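Local coordinates for protein hydroxynitrile lyase (Passiflora edulis, PDB 5Y02) that probably catalyses the reversible cleavage of cyanohydrins such as (R)-mandelonitrile to an aldehyde and hydrogen cyanide, working as a homodimer, at residues N13-Q18 with D25-D30; G47-P52 with D56-F61; L76-F79 with P83-E86; K89-F92 with K97-V100. All coordinates share one frame; numbering follows the deposited sequence.

Interaction 1 of 4, residues N13-Q18 with D25-D30; sequences NRYKSQ and DQIIAD
Tyr-15, near the end of strand 7-15, meets Ile-27 and Ile-28 of helix 21-37, so one aromatic side chain makes the whole contact between 13-18 and 25-30. With CG anti to its carbonyl carbon (chi1 -74°), Tyr-15 sends its phenol end at the helix, where CZ lies 4.3 Å from Ile-28 CG1. Its flank serves Ile-27: the CG2 methyl of that residue sits at the ring edge, 4.1 Å from Tyr-15 CE1, while the two side chains pass in opposite directions. Ile-28 instead approaches the ring obliquely with CG1.

Polar groups surround this packing. Tyr-15 OH is itself pressed against the Ile-28 CG1 methylene at 3.4 Å. Within 13-18, Asn-13 ND2 stands 3.3 Å above the plane of the Tyr-15 ring, over its centre. The phenol oxygen is hydrogen-bonded to Tyr-65 OH, which also bonds Asn-13 OD1, while His-63 meets the Tyr-15 ring edge-to-face. On the helix, Gln-26 NE2 bonds Asp-30 OD1 one turn on (2.8 Å), reaching that oxygen from above the carboxylate plane.

A buried hydroxyl thus rests against aliphatic carbon and takes its polar partner from strand 63-69. The chemistry suggests that the helix is joined to strand 7-15 by shape and apolar contact, while hydrogen bonding fixes the tyrosine from the sheet side.

Interaction 2 of 4, residues G47-P52 with D56-F61; sequences GTDLGP and DRADGF
Asp-49 and Ala-58 form the close part of the contact between 47-52 and 56-61. The Ala-58 methyl lies against the whole carboxylate, with CB 3.7 Å from Asp-49 OD2 and nearly as near to CG and OD1. Asp-49 CB in turn faces the backbone carbonyl of Phe-61, 4.0 Å from its O. Because CG stands anti to the backbone N (chi1 -178°), the carboxylate can also curl over its own loop: Gly-51 N donates to Asp-49 OD2 at 2.9 Å, coming from well above the carboxylate plane, and so closes an Asx turn. The other oxygen, OD1, accepts from Asn-102 N of the second subunit, and Leu-101 of that subunit packs on both Asp-49 and Ala-58. Were Asp-49 replaced by an alanine, Gly-51 N and the backbone N of Asn-102 of the second subunit would probably lose their acceptor, and the loop could drift.

The outer part is looser and faces solvent. Here the Pro-52 CB methylene lies against the carboxylate of Asp-56, 3.8 Å from its CG and close to OD1 as well. The charged atoms of Asp-49 and Asp-56 are not in contact, 6.8 Å separating Asp-49 OD2 from Asp-56 OD1.

Beyond Ala-58 the chain reverses in a type I' turn, closed by Phe-61 N bonding Ala-58 O at 2.9 Å. Asx turn and beta turn together shape the long connection of the hairpin formed by strands 44-48 and 63-69, which reaches over to the partner subunit of this alpha-beta barrel dimer.

Interaction 3 of 4, residues L76-F79 with P83-E86; sequences LNFF and PALE. With MXN ((2R)-hydroxy(phenyl)ethanenitrile), chain M.
The corner between helices 72-79 and 82-91 forms one wall of the mandelonitrile pocket, and its joint is the methyl of Ala-84 set against the last carbonyls of the first helix. Ala-84 CB lies 3.1 Å from Phe-78 O and 3.6 Å from Phe-79 O, a tight fit for a carbon beside two oxygens. The same methyl lies over one face of the Phe-78 ring, at the longer distance of 4.5 Å from CZ. At the outer margin, Leu-85 CD2 brushes Phe-79 O.

Both phenylalanines serve the ligand as well. In Phe-78, CG is anti to the backbone N (chi1 167°), which carries the ring to the ligand phenyl, CE2 being 3.8 Å from MXN C5. Phe-79 starts out away from the second helix and spans the ligand: its CE1 is 3.9 Å from the nitrile N9, while CD1 approaches the phenyl carbon C5. Ala-84 adds a backbone touch, its O being 3.4 Å from MXN C4, the para carbon of the phenyl ring. Tyr-31 OH and His-9 NE2 hydrogen-bond the ligand.

This corner offers the ligand's phenyl group aromatic carbon and one carbonyl oxygen, with Phe-79 reaching the nitrile end too. Such a surface is probably suited to recognising shape, whereas the hydrogen bonds to the ligand come from other parts of the barrel.

Interaction 4 of 4, residues K89-F92 with K97-V100; sequences KEFF and KIVV. With MXN ((2R)-hydroxy(phenyl)ethanenitrile), chain M.
Ile-98 reaches Phe-91 and Phe-92 because its CG1 branch is anti to the backbone N (chi1 -174°) and fully extended beyond, which drives CD1 from strand 95-104 toward the end of helix 82-91. Phe-92 takes the other course, with CG anti to its carbonyl carbon (chi1 -66°), and its ring lies beside that of Phe-91. The result packs the end region of helix 82-91 on the sheet of this dimeric alpha-beta barrel, here around a ligand pocket.

One methyl serves two rings. Ile-98 CD1 is 3.7 Å from Phe-91 CE2, meeting that ring obliquely. Against Phe-92 the same methyl lies in the ring plane, at the edge, 3.8 Å from CE1. The neighbouring Phe-92 atoms meet the mandelonitrile obliquely: CZ is 3.5 Å from MXN C2, and CE2 lies near C3. Phe-91 supports the same ligand carbon from farther off, CD2 being 4.0 Å from C2. Arg-57 of the second subunit makes a cation-pi contact with Phe-92, so the ring is also part of the dimer interface.

Replacing Phe-92 by an alanine is likely to open a gap beside the ligand phenyl, deprive Ile-98 CD1 of one of its two aromatic neighbours and leave Arg-57 of the second subunit without its ring. Farther along the strand, Val-100 faces the nitrile end of the ligand, its methyl carbon CG2 standing 3.8 Å from N9.

The four contacts follow in series along the chain, all within one stress-responsive A/B barrel domain. Interactions 1, 2 and 4 reach the same antiparallel sheet; centres of 1 and 4 lie about 9 Å apart, where strands 7-15 and 95-104 are neighbours and Asp-30 and Glu-90 bring their carboxylates close, so one of them may be protonated. Interaction 2 lies about 17 Å from 4 between centres and is tied to it through Asp-59 O and Lys-97 NZ. Interactions 3 and 4, about 14 Å apart between centres, share helix 82-91 and the bound mandelonitrile. Interactions 2, 3 and 4 touch the second subunit, so in 3 and 4 the pocket lies next to the dimer interface.

Interaction 1 of 4, residues N13-Q18 with D25-D30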
loop_
_atom_site.group_PDB
_atom_site.type_symbol
_atom_site.label_atom_id
_atom_site.label_comp_id
_atom_site.label_asym_id
_atom_site.label_seq_id
_atom_site.Cartn_x
_atom_site.Cartn_y
_atom_site.Cartn_z
ATOM N N ASN A 13 -7.158 1.200 -5.374
ATOM C CA ASN A 13 -8.478 1.458 -5.937
ATOM C C ASN A 13 -8.955 0.369 -6.886
ATOM O O ASN A 13 -8.233 -0.579 -7.215
ATOM C CB ASN A 13 -8.564 2.867 -6.582
ATOM C CG ASN A 13 -8.146 2.890 -8.036
ATOM O OD1 ASN A 13 -7.202 2.227 -8.426
ATOM N ND2 ASN A 13 -8.861 3.682 -8.858
ATOM N N ARG A 14 -10.210 0.536 -7.277
ATOM C CA ARG A 14 -10.870 -0.218 -8.295
ATOM C C ARG A 14 -11.640 0.824 -9.092
ATOM O O ARG A 14 -12.279 1.696 -8.497
ATOM C CB ARG A 14 -11.854 -1.213 -7.665
ATOM C CG ARG A 14 -12.494 -2.166 -8.664
ATOM C CD ARG A 14 -13.707 -2.863 -8.044
ATOM N NE ARG A 14 -14.327 -3.707 -9.058
ATOM C CZ ARG A 14 -13.902 -4.920 -9.415
ATOM N NH1 ARG A 14 -12.850 -5.500 -8.822
ATOM N NH2 ARG A 14 -14.539 -5.574 -10.393
ATOM N N TYR A 15 -11.539 0.747 -10.412
ATOM C CA TYR A 15 -12.187 1.700 -11.309
ATOM C C TYR A 15 -13.627 1.324 -11.601
ATOM O O TYR A 15 -13.988 0.146 -11.616
ATOM C CB TYR A 15 -11.417 1.839 -12.617
ATOM C CG TYR A 15 -10.148 2.625 -12.425
ATOM C CD1 TYR A 15 -10.184 4.021 -12.387
ATOM C CD2 TYR A 15 -8.921 1.987 -12.229
ATOM C CE1 TYR A 15 -9.034 4.765 -12.185
ATOM C CE2 TYR A 15 -7.756 2.723 -12.044
ATOM C CZ TYR A 15 -7.819 4.106 -12.015
ATOM O OH TYR A 15 -6.691 4.855 -11.794
ATOM N N LYS A 16 -14.430 2.350 -11.873
ATOM C CA LYS A 16 -15.811 2.131 -12.292
ATOM C C LYS A 16 -15.827 1.348 -13.598
ATOM O O LYS A 16 -15.013 1.594 -14.483
ATOM C CB LYS A 16 -16.496 3.464 -12.484
ATOM C CG LYS A 16 -16.556 4.290 -11.211
ATOM C CD LYS A 16 -17.938 4.428 -10.666
ATOM C CE LYS A 16 -17.906 5.229 -9.390
ATOM N NZ LYS A 16 -19.226 5.822 -9.102
ATOM N N SER A 17 -16.773 0.424 -13.723
ATOM C CA SER A 17 -16.819 -0.457 -14.883
ATOM C C SER A 17 -17.179 0.258 -16.196
ATOM O O SER A 17 -16.873 -0.275 -17.254
ATOM C CB SER A 17 -17.788 -1.617 -14.636
ATOM O OG SER A 17 -19.113 -1.151 -14.694
ATOM N N GLN A 18 -17.848 1.415 -16.158
ATOM C CA GLN A 18 -18.231 2.073 -17.414
ATOM C C GLN A 18 -17.079 2.777 -18.117
ATOM O O GLN A 18 -17.217 3.159 -19.268
ATOM C CB GLN A 18 -19.422 3.041 -17.230
ATOM C CG GLN A 18 -19.079 4.442 -16.759
ATOM C CD GLN A 18 -20.317 5.240 -16.349
ATOM O OE1 GLN A 18 -20.986 4.888 -15.376
ATOM N NE2 GLN A 18 -20.629 6.306 -17.092
ATOM N N ASP A 25 -6.219 4.441 -18.381
ATOM C CA ASP A 25 -4.826 4.722 -18.750
ATOM C C ASP A 25 -4.500 6.212 -18.621
ATOM O O ASP A 25 -3.485 6.580 -18.038
ATOM C CB ASP A 25 -4.515 4.252 -20.182
ATOM C CG ASP A 25 -4.485 2.726 -20.345
ATOM O OD1 ASP A 25 -4.459 1.966 -19.346
ATOM O OD2 ASP A 25 -4.483 2.288 -21.526
ATOM N N GLN A 26 -5.380 7.060 -19.140
ATOM C CA GLN A 26 -5.206 8.503 -19.059
ATOM C C GLN A 26 -5.200 9.010 -17.603
ATOM O O GLN A 26 -4.376 9.858 -17.230
ATOM C CB GLN A 26 -6.300 9.221 -19.869
ATOM C CG GLN A 26 -6.105 10.725 -20.002
ATOM C CD GLN A 26 -4.794 11.069 -20.670
ATOM O OE1 GLN A 26 -4.589 10.732 -21.835
ATOM N NE2 GLN A 26 -3.881 11.699 -19.932
ATOM N N ILE A 27 -6.106 8.475 -16.784
ATOM C CA ILE A 27 -6.215 8.885 -15.396
ATOM C C ILE A 27 -4.900 8.579 -14.667
ATOM O O ILE A 27 -4.392 9.408 -13.904
ATOM C CB ILE A 27 -7.422 8.220 -14.700
ATOM C CG1 ILE A 27 -8.731 8.832 -15.211
ATOM C CG2 ILE A 27 -7.353 8.407 -13.185
ATOM C CD1 ILE A 27 -9.942 7.983 -14.857
ATOM N N ILE A 28 -4.352 7.401 -14.932
ATOM C CA ILE A 28 -3.115 6.964 -14.308
ATOM C C ILE A 28 -1.942 7.824 -14.794
ATOM O O ILE A 28 -1.072 8.186 -13.987
ATOM C CB ILE A 28 -2.878 5.460 -14.537
ATOM C CG1 ILE A 28 -3.952 4.662 -13.760
ATOM C CG2 ILE A 28 -1.489 5.051 -14.058
ATOM C CD1 ILE A 28 -4.078 3.212 -14.181
ATOM N N ALA A 29 -1.928 8.162 -16.076
ATOM C CA ALA A 29 -0.895 9.068 -16.605
ATOM C C ALA A 29 -0.981 10.454 -15.970
ATOM O O ALA A 29 0.050 11.039 -15.639
ATOM C CB ALA A 29 -0.968 9.167 -18.118
ATOM N N ASP A 30 -2.202 10.965 -15.794
ATOM C CA ASP A 30 -2.441 12.257 -15.142
ATOM C C ASP A 30 -1.940 12.236 -13.699
ATOM O O ASP A 30 -1.382 13.207 -13.216
ATOM C CB ASP A 30 -3.946 12.624 -15.157
ATOM C CG ASP A 30 -4.487 12.941 -16.558
ATOM O OD1 ASP A 30 -3.709 13.042 -17.521
ATOM O OD2 ASP A 30 -5.727 13.094 -16.700
#

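Interaction 2 of 4, residues G47-P52 with D56-F61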
loop_
_atom_site.group_PDB
_atom_site.type_symbol
_atom_site.label_atom_id
_atom_site.label_comp_id
_atom_site.label_asym_id
_atom_site.label_seq_id
_atom_site.Cartn_x
_atom_site.Cartn_y
_atom_site.Cartn_z
ATOM N N GLY A 47 1.051 -0.160 -9.829
ATOM C CA GLY A 47 0.892 -1.385 -10.577
ATOM C C GLY A 47 -0.455 -2.030 -10.383
ATOM O O GLY A 47 -1.291 -1.526 -9.626
ATOM N N THR A 48 -0.653 -3.152 -11.057
ATOM C CA THR A 48 -1.912 -3.887 -10.983
ATOM C C THR A 48 -1.721 -5.139 -10.168
ATOM O O THR A 48 -0.695 -5.811 -10.268
ATOM C CB THR A 48 -2.431 -4.252 -12.385
ATOM O OG1 THR A 48 -1.357 -4.748 -13.165
ATOM C CG2 THR A 48 -2.959 -3.041 -13.072
ATOM N N ASP A 49 -2.720 -5.465 -9.356
ATOM C CA ASP A 49 -2.641 -6.655 -8.553
ATOM C C ASP A 49 -2.376 -7.913 -9.401
ATOM O O ASP A 49 -2.938 -8.092 -10.484
ATOM C CB ASP A 49 -3.876 -6.853 -7.681
ATOM C CG ASP A 49 -3.738 -8.081 -6.815
ATOM O OD1 ASP A 49 -2.887 -8.076 -5.898
ATOM O OD2 ASP A 49 -4.421 -9.091 -7.120
ATOM N N LEU A 50 -1.493 -8.762 -8.898
ATOM C CA LEU A 50 -1.050 -9.937 -9.635
ATOM C C LEU A 50 -2.052 -11.103 -9.671
ATOM O O LEU A 50 -1.822 -12.077 -10.388
ATOM C CB LEU A 50 0.311 -10.406 -9.111
ATOM C CG LEU A 50 1.471 -9.528 -9.586
ATOM C CD1 LEU A 50 2.690 -9.806 -8.722
ATOM C CD2 LEU A 50 1.801 -9.761 -11.054
ATOM N N GLY A 51 -3.147 -11.007 -8.924
ATOM C CA GLY A 51 -4.212 -12.013 -8.971
ATOM C C GLY A 51 -4.007 -13.234 -8.094
ATOM O O GLY A 51 -3.000 -13.337 -7.393
ATOM N N PRO A 52 -4.977 -14.172 -8.123
ATOM C CA PRO A 52 -5.083 -15.270 -7.142
ATOM C C PRO A 52 -4.077 -16.419 -7.300
ATOM O O PRO A 52 -3.925 -17.231 -6.381
ATOM C CB PRO A 52 -6.521 -15.771 -7.331
ATOM C CG PRO A 52 -6.858 -15.433 -8.750
ATOM C CD PRO A 52 -6.107 -14.168 -9.074
ATOM N N ASP A 56 -4.567 -14.265 -2.918
ATOM C CA ASP A 56 -5.988 -13.952 -3.127
ATOM C C ASP A 56 -6.661 -13.128 -2.003
ATOM O O ASP A 56 -7.719 -13.492 -1.504
ATOM C CB ASP A 56 -6.752 -15.250 -3.395
ATOM C CG ASP A 56 -8.139 -15.011 -3.994
ATOM O OD1 ASP A 56 -8.403 -13.914 -4.551
ATOM O OD2 ASP A 56 -8.971 -15.931 -3.913
ATOM N N ARG A 57 -6.063 -11.993 -1.640
ATOM C CA ARG A 57 -6.578 -11.144 -0.553
ATOM C C ARG A 57 -6.728 -9.665 -0.959
ATOM O O ARG A 57 -6.813 -8.795 -0.086
ATOM C CB ARG A 57 -5.678 -11.279 0.692
ATOM C CG ARG A 57 -5.689 -12.663 1.343
ATOM C CD ARG A 57 -4.815 -12.685 2.586
ATOM N NE ARG A 57 -4.779 -13.984 3.281
ATOM C CZ ARG A 57 -5.646 -14.401 4.213
ATOM N NH1 ARG A 57 -6.691 -13.663 4.588
ATOM N NH2 ARG A 57 -5.470 -15.598 4.779
ATOM N N ALA A 58 -6.804 -9.389 -2.266
ATOM C CA ALA A 58 -6.931 -8.012 -2.770
ATOM C C ALA A 58 -8.333 -7.424 -2.630
ATOM O O ALA A 58 -8.532 -6.218 -2.797
ATOM C CB ALA A 58 -6.444 -7.932 -4.212
ATOM N N ASP A 59 -9.313 -8.278 -2.326
ATOM C CA ASP A 59 -10.655 -7.837 -1.981
ATOM C C ASP A 59 -11.277 -6.910 -3.024
ATOM O O ASP A 59 -11.939 -5.937 -2.682
ATOM C CB ASP A 59 -10.655 -7.197 -0.589
ATOM C CG ASP A 59 -12.061 -7.061 0.001
ATOM O OD1 ASP A 59 -12.985 -7.784 -0.436
ATOM O OD2 ASP A 59 -12.235 -6.206 0.890
ATOM N N GLY A 60 -11.068 -7.230 -4.295
ATOM C CA GLY A 60 -11.634 -6.463 -5.395
ATOM C C GLY A 60 -10.853 -5.225 -5.806
ATOM O O GLY A 60 -11.184 -4.619 -6.823
ATOM N N PHE A 61 -9.808 -4.853 -5.057
ATOM C CA PHE A 61 -8.919 -3.769 -5.486
ATOM C C PHE A 61 -7.997 -4.265 -6.595
ATOM O O PHE A 61 -7.465 -5.377 -6.536
ATOM C CB PHE A 61 -8.131 -3.206 -4.302
ATOM C CG PHE A 61 -8.992 -2.508 -3.295
ATOM C CD1 PHE A 61 -9.390 -1.177 -3.511
ATOM C CD2 PHE A 61 -9.436 -3.163 -2.154
ATOM C CE1 PHE A 61 -10.194 -0.525 -2.602
ATOM C CE2 PHE A 61 -10.250 -2.513 -1.231
ATOM C CZ PHE A 61 -10.634 -1.195 -1.458
#

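Interaction 3 of 4, residues L76-F79 with P83-E86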
loop_
_atom_site.group_PDB
_atom_site.type_symbol
_atom_site.label_atom_id
_atom_site.label_comp_id
_atom_site.label_asym_id
_atom_site.label_seq_id
_atom_site.Cartn_x
_atom_site.Cartn_y
_atom_site.Cartn_z
ATOM N N LEU A 76 0.092 18.020 2.704
ATOM C CA LEU A 76 -1.096 18.847 2.764
ATOM C C LEU A 76 -1.027 20.051 1.813
ATOM O O LEU A 76 -2.027 20.403 1.185
ATOM C CB LEU A 76 -1.364 19.268 4.206
ATOM C CG LEU A 76 -1.804 18.124 5.125
ATOM C CD1 LEU A 76 -1.804 18.551 6.583
ATOM C CD2 LEU A 76 -3.185 17.609 4.729
ATOM N N ASN A 77 0.152 20.645 1.664
ATOM C CA ASN A 77 0.341 21.677 0.614
ATOM C C ASN A 77 0.069 21.097 -0.784
ATOM O O ASN A 77 -0.643 21.701 -1.579
ATOM C CB ASN A 77 1.748 22.279 0.681
ATOM C CG ASN A 77 1.939 23.187 1.887
ATOM O OD1 ASN A 77 0.995 23.836 2.345
ATOM N ND2 ASN A 77 3.162 23.239 2.404
ATOM N N PHE A 78 0.622 19.913 -1.052
ATOM C CA PHE A 78 0.353 19.182 -2.295
ATOM C C PHE A 78 -1.141 18.901 -2.512
ATOM O O PHE A 78 -1.707 19.256 -3.557
ATOM C CB PHE A 78 1.125 17.867 -2.303
ATOM C CG PHE A 78 0.689 16.907 -3.373
ATOM C CD1 PHE A 78 1.134 17.062 -4.684
ATOM C CD2 PHE A 78 -0.163 15.839 -3.069
ATOM C CE1 PHE A 78 0.744 16.169 -5.676
ATOM C CE2 PHE A 78 -0.564 14.946 -4.060
ATOM C CZ PHE A 78 -0.111 15.114 -5.367
ATOM N N PHE A 79 -1.770 18.279 -1.519
ATOM C CA PHE A 79 -3.127 17.734 -1.680
ATOM C C PHE A 79 -4.187 18.808 -1.943
ATOM O O PHE A 79 -5.180 18.543 -2.629
ATOM C CB PHE A 79 -3.500 16.874 -0.460
ATOM C CG PHE A 79 -4.636 15.930 -0.711
ATOM C CD1 PHE A 79 -4.475 14.852 -1.571
ATOM C CD2 PHE A 79 -5.866 16.118 -0.093
ATOM C CE1 PHE A 79 -5.525 13.974 -1.811
ATOM C CE2 PHE A 79 -6.918 15.238 -0.322
ATOM C CZ PHE A 79 -6.745 14.166 -1.179
ATOM N N PRO A 83 -3.201 21.852 -9.006
ATOM C CA PRO A 83 -3.129 20.641 -9.837
ATOM C C PRO A 83 -3.743 19.386 -9.183
ATOM O O PRO A 83 -4.404 18.596 -9.867
ATOM C CB PRO A 83 -1.626 20.444 -10.050
ATOM C CG PRO A 83 -1.028 21.797 -9.854
ATOM C CD PRO A 83 -1.868 22.459 -8.810
ATOM N N ALA A 84 -3.521 19.224 -7.880
ATOM C CA ALA A 84 -4.091 18.096 -7.137
ATOM C C ALA A 84 -5.598 18.195 -7.080
ATOM O O ALA A 84 -6.273 17.189 -7.243
ATOM C CB ALA A 84 -3.521 18.005 -5.745
ATOM N N LEU A 85 -6.137 19.393 -6.871
ATOM C CA LEU A 85 -7.591 19.536 -6.822
ATOM C C LEU A 85 -8.224 19.245 -8.180
ATOM O O LEU A 85 -9.311 18.667 -8.240
ATOM C CB LEU A 85 -8.007 20.924 -6.343
ATOM C CG LEU A 85 -7.665 21.300 -4.905
ATOM C CD1 LEU A 85 -7.927 22.789 -4.723
ATOM C CD2 LEU A 85 -8.449 20.486 -3.887
ATOM N N GLU A 86 -7.551 19.639 -9.259
ATOM C CA GLU A 86 -8.048 19.329 -10.596
ATOM C C GLU A 86 -8.022 17.840 -10.878
ATOM O O GLU A 86 -8.961 17.315 -11.460
ATOM C CB GLU A 86 -7.279 20.094 -11.683
ATOM C CG GLU A 86 -7.564 21.593 -11.675
ATOM C CD GLU A 86 -9.044 21.921 -11.836
ATOM O OE1 GLU A 86 -9.603 21.590 -12.895
ATOM O OE2 GLU A 86 -9.657 22.492 -10.905
HETATM C C1 MXN M . -4.599 11.766 -4.962
HETATM C C2 MXN M . -5.929 12.070 -5.236
HETATM C C3 MXN M . -6.298 13.357 -5.632
HETATM C C4 MXN M . -5.320 14.336 -5.767
HETATM C C5 MXN M . -3.993 14.046 -5.483
HETATM C C6 MXN M . -3.623 12.767 -5.084
HETATM C C7 MXN M . -4.272 10.391 -4.503
HETATM C C8 MXN M . -5.012 10.206 -3.233
HETATM N N9 MXN M . -5.598 10.074 -2.231
HETATM O O10 MXN M . -2.858 10.249 -4.269
#

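Interaction 4 of 4, residues K89-F92 with K97-V100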
loop_
_atom_site.group_PDB
_atom_site.type_symbol
_atom_site.label_atom_id
_atom_site.label_comp_id
_atom_site.label_asym_id
_atom_site.label_seq_id
_atom_site.Cartn_x
_atom_site.Cartn_y
_atom_site.Cartn_z
ATOM N N LYS A 89 -10.926 15.816 -9.172
ATOM C CA LYS A 89 -12.203 15.867 -9.903
ATOM C C LYS A 89 -12.373 14.723 -10.898
ATOM O O LYS A 89 -13.495 14.298 -11.162
ATOM C CB LYS A 89 -12.343 17.200 -10.646
ATOM C CG LYS A 89 -12.519 18.387 -9.728
ATOM C CD LYS A 89 -12.551 19.684 -10.521
ATOM C CE LYS A 89 -12.605 20.857 -9.567
ATOM N NZ LYS A 89 -12.904 22.131 -10.268
ATOM N N GLU A 90 -11.270 14.232 -11.457
ATOM C CA GLU A 90 -11.354 13.060 -12.305
ATOM C C GLU A 90 -11.084 11.766 -11.562
ATOM O O GLU A 90 -11.706 10.774 -11.866
ATOM C CB GLU A 90 -10.525 13.205 -13.575
ATOM C CG GLU A 90 -9.032 13.094 -13.458
ATOM C CD GLU A 90 -8.352 12.810 -14.804
ATOM O OE1 GLU A 90 -8.970 12.926 -15.890
ATOM O OE2 GLU A 90 -7.181 12.443 -14.781
ATOM N N PHE A 91 -10.188 11.775 -10.571
ATOM C CA PHE A 91 -9.787 10.530 -9.930
ATOM C C PHE A 91 -10.854 9.916 -9.016
ATOM O O PHE A 91 -11.194 8.758 -9.186
ATOM C CB PHE A 91 -8.488 10.717 -9.167
ATOM C CG PHE A 91 -7.952 9.443 -8.598
ATOM C CD1 PHE A 91 -7.496 8.438 -9.441
ATOM C CD2 PHE A 91 -7.914 9.243 -7.219
ATOM C CE1 PHE A 91 -7.005 7.244 -8.922
ATOM C CE2 PHE A 91 -7.424 8.062 -6.693
ATOM C CZ PHE A 91 -6.968 7.068 -7.541
ATOM N N PHE A 92 -11.359 10.678 -8.048
ATOM C CA PHE A 92 -12.281 10.109 -7.055
ATOM C C PHE A 92 -13.596 9.616 -7.669
ATOM O O PHE A 92 -14.044 8.522 -7.332
ATOM C CB PHE A 92 -12.509 11.072 -5.870
ATOM C CG PHE A 92 -11.261 11.295 -5.040
ATOM C CD1 PHE A 92 -10.596 10.220 -4.466
ATOM C CD2 PHE A 92 -10.761 12.571 -4.829
ATOM C CE1 PHE A 92 -9.438 10.402 -3.732
ATOM C CE2 PHE A 92 -9.614 12.770 -4.071
ATOM C CZ PHE A 92 -8.945 11.679 -3.521
ATOM N N LYS A 97 -14.189 1.824 -5.761
ATOM C CA LYS A 97 -13.804 1.988 -4.376
ATOM C C LYS A 97 -12.349 2.380 -4.216
ATOM O O LYS A 97 -11.577 2.343 -5.167
ATOM C CB LYS A 97 -14.142 0.749 -3.567
ATOM C CG LYS A 97 -13.560 -0.531 -4.105
ATOM C CD LYS A 97 -14.108 -1.684 -3.289
ATOM C CE LYS A 97 -13.305 -2.955 -3.470
ATOM N NZ LYS A 97 -13.604 -3.857 -2.317
ATOM N N ILE A 98 -12.003 2.782 -3.000
ATOM C CA ILE A 98 -10.672 3.318 -2.734
ATOM C C ILE A 98 -10.353 3.156 -1.254
ATOM O O ILE A 98 -11.247 3.235 -0.409
ATOM C CB ILE A 98 -10.563 4.791 -3.179
ATOM C CG1 ILE A 98 -9.114 5.300 -3.041
ATOM C CG2 ILE A 98 -11.530 5.683 -2.401
ATOM C CD1 ILE A 98 -8.910 6.690 -3.570
ATOM N N VAL A 99 -9.093 2.869 -0.951
ATOM C CA VAL A 99 -8.584 2.979 0.406
ATOM C C VAL A 99 -7.204 3.640 0.323
ATOM O O VAL A 99 -6.421 3.324 -0.583
ATOM C CB VAL A 99 -8.535 1.626 1.145
ATOM C CG1 VAL A 99 -7.719 0.596 0.382
ATOM C CG2 VAL A 99 -8.001 1.780 2.557
ATOM N N VAL A 100 -6.949 4.560 1.247
ATOM C CA VAL A 100 -5.703 5.330 1.284
ATOM C C VAL A 100 -5.158 5.326 2.703
ATOM O O VAL A 100 -5.876 5.643 3.636
ATOM C CB VAL A 100 -5.926 6.792 0.828
ATOM C CG1 VAL A 100 -4.596 7.507 0.680
ATOM C CG2 VAL A 100 -6.681 6.836 -0.502
HETATM C C1 MXN M . -4.599 11.766 -4.962
HETATM C C2 MXN M . -5.929 12.070 -5.236
HETATM C C3 MXN M . -6.298 13.357 -5.632
HETATM C C4 MXN M . -5.320 14.336 -5.767
HETATM C C5 MXN M . -3.993 14.046 -5.483
HETATM C C6 MXN M . -3.623 12.767 -5.084
HETATM C C7 MXN M . -4.272 10.391 -4.503
HETATM C C8 MXN M . -5.012 10.206 -3.233
HETATM N N9 MXN M . -5.598 10.074 -2.231
HETATM O O10 MXN M . -2.858 10.249 -4.269
#